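PDB 3FOK: Cgl0159-like domain-containing protein from Corynebacterium glutamicum, which is of uncharacterised function, belongs to the Cgl0159-like family and packs against further copies of itself in a five-chain crystal assembly. Local coordinates for the interface of chains A and B. Residues are numbered along the deposited sequence; one frame, centred on the assembly and turned at random. Chains: chain A/B, uncharacterized protein Cgl0159.

The interface of chains A and B. Residues chain A 151-153, 158, 162, 208; chain B 55, 116, 118, 123.
B:Leu118, on a loop of chain B, packs its side chain against A:Ile151, A:Leu153, A:Leu162 and A:Ile208 of chain A. Its CD1 methyl does most of the touching: it lies 3.5 Å from CG2 of A:Ile151 and 3.6 Å from CD1 of A:Leu162. The side chains of A:Ile151 and B:Leu118 cross at about a right angle, and that of A:Leu162 meets B:Leu118 tip to tip. The leucine CG stands anti to its own carbonyl carbon (chi1 -60°), and CD1 is anti to CA (chi2 178°), extended toward chain A. A:Ile208, on helix 199-210, also comes tip to tip, its CD1 3.9 Å from CD1 of B:Leu118. A:Leu153 touches the base of the same leucine more loosely, its CD2 4.1 Å from CB.

Two flanking contacts widen the patch. CG1 of A:Ile208 packs on CA of B:Gly55 at 3.8 Å, where the glycine brings backbone alone to the helix. On the other flank CB of A:Thr158 stands above the ring plane of B:Phe123, just outside the CE2-CZ rim and 3.6 Å from CE2; the two side chains cross at about a right angle. The carbonyl O of A:Asn152 lies in the ring plane, at its edge.

Polar bonding among these residues stays within chain A. OG1 of A:Thr158 accepts from N of A:Asn152 and donates to O of the same residue at 2.9 Å, from above the carbonyl plane. This pairing ties the loop residue just after strand 144-151 to the start of helix 158-174, and probably helps hold CB and CG2 toward the phenylalanine. The patch joins two copies mainly by apolar packing, as one part of an interface that is not an exact two-fold and may not persist in solution.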
loop_
_atom_site.group_PDB
_atom_site.type_symbol
_atom_site.label_atom_id
_atom_site.label_comp_id
_atom_site.label_asym_id
_atom_site.label_seq_id
_atom_site.Cartn_x
_atom_site.Cartn_y
_atom_site.Cartn_z
ATOM N N ILE A 151 4.629 5.888 21.472
ATOM C CA ILE A 151 3.508 6.694 21.025
ATOM C C ILE A 151 3.777 8.189 21.146
ATOM O O ILE A 151 3.745 8.752 22.244
ATOM C CB ILE A 151 2.249 6.323 21.839
ATOM C CG1 ILE A 151 1.994 4.817 21.710
ATOM C CG2 ILE A 151 1.059 7.136 21.375
ATOM C CD1 ILE A 151 0.916 4.278 22.622
ATOM N N ASN A 152 4.038 8.829 20.011
ATOM C CA ASN A 152 4.310 10.261 19.984
ATOM C C ASN A 152 3.123 10.979 19.353
ATOM O O ASN A 152 2.952 10.971 18.134
ATOM C CB ASN A 152 5.590 10.531 19.191
ATOM C CG ASN A 152 6.077 11.956 19.326
ATOM O OD1 ASN A 152 7.287 12.207 19.333
ATOM N ND2 ASN A 152 5.145 12.900 19.417
ATOM N N LEU A 153 2.313 11.607 20.199
ATOM C CA LEU A 153 1.117 12.314 19.759
ATOM C C LEU A 153 1.294 13.400 18.702
ATOM O O LEU A 153 0.358 13.708 17.974
ATOM C CB LEU A 153 0.398 12.904 20.968
ATOM C CG LEU A 153 -0.129 11.882 21.976
ATOM C CD1 LEU A 153 -0.847 12.598 23.109
ATOM C CD2 LEU A 153 -1.076 10.914 21.277
ATOM N N THR A 158 3.690 7.757 14.284
ATOM C CA THR A 158 3.105 6.885 15.296
ATOM C C THR A 158 1.935 6.101 14.711
ATOM O O THR A 158 1.736 4.931 15.034
ATOM C CB THR A 158 2.591 7.691 16.507
ATOM O OG1 THR A 158 3.685 8.365 17.138
ATOM C CG2 THR A 158 1.916 6.764 17.517
ATOM N N LEU A 162 1.195 2.103 15.166
ATOM C CA LEU A 162 0.105 1.555 15.961
ATOM C C LEU A 162 -0.580 0.456 15.154
ATOM O O LEU A 162 -0.857 -0.630 15.667
ATOM C CB LEU A 162 -0.911 2.647 16.312
ATOM C CG LEU A 162 -0.450 3.746 17.271
ATOM C CD1 LEU A 162 -1.521 4.825 17.370
ATOM C CD2 LEU A 162 -0.165 3.146 18.639
ATOM N N ILE A 208 -3.431 2.222 25.902
ATOM C CA ILE A 208 -3.417 2.246 24.448
ATOM C C ILE A 208 -2.877 0.940 23.879
ATOM O O ILE A 208 -3.514 0.315 23.032
ATOM C CB ILE A 208 -2.569 3.431 23.919
ATOM C CG1 ILE A 208 -3.257 4.756 24.269
ATOM C CG2 ILE A 208 -2.379 3.307 22.409
ATOM C CD1 ILE A 208 -2.427 5.978 23.980
ATOM N N GLY B 55 -6.810 6.283 24.091
ATOM C CA GLY B 55 -6.056 7.256 24.858
ATOM C C GLY B 55 -6.926 8.301 25.530
ATOM O O GLY B 55 -6.466 9.408 25.807
ATOM N N GLY B 116 -7.102 4.028 16.286
ATOM C CA GLY B 116 -5.908 4.727 15.844
ATOM C C GLY B 116 -5.862 6.225 16.077
ATOM O O GLY B 116 -4.807 6.767 16.417
ATOM N N LEU B 118 -5.850 8.535 18.174
ATOM C CA LEU B 118 -5.669 8.818 19.590
ATOM C C LEU B 118 -6.036 10.236 19.994
ATOM O O LEU B 118 -5.800 11.189 19.262
ATOM C CB LEU B 118 -4.223 8.540 19.996
ATOM C CG LEU B 118 -3.731 7.105 19.786
ATOM C CD1 LEU B 118 -2.270 7.011 20.194
ATOM C CD2 LEU B 118 -4.579 6.137 20.599
ATOM N N PHE B 123 -2.491 13.377 14.507
ATOM C CA PHE B 123 -3.045 12.467 13.522
ATOM C C PHE B 123 -4.346 11.804 13.956
ATOM O O PHE B 123 -4.692 10.751 13.416
ATOM C CB PHE B 123 -2.012 11.379 13.215
ATOM C CG PHE B 123 -1.575 10.591 14.431
ATOM C CD1 PHE B 123 -2.363 9.558 14.940
ATOM C CD2 PHE B 123 -0.381 10.898 15.083
ATOM C CE1 PHE B 123 -1.970 8.849 16.077
ATOM C CE2 PHE B 123 0.020 10.195 16.220
ATOM C CZ PHE B 123 -0.780 9.167 16.717
#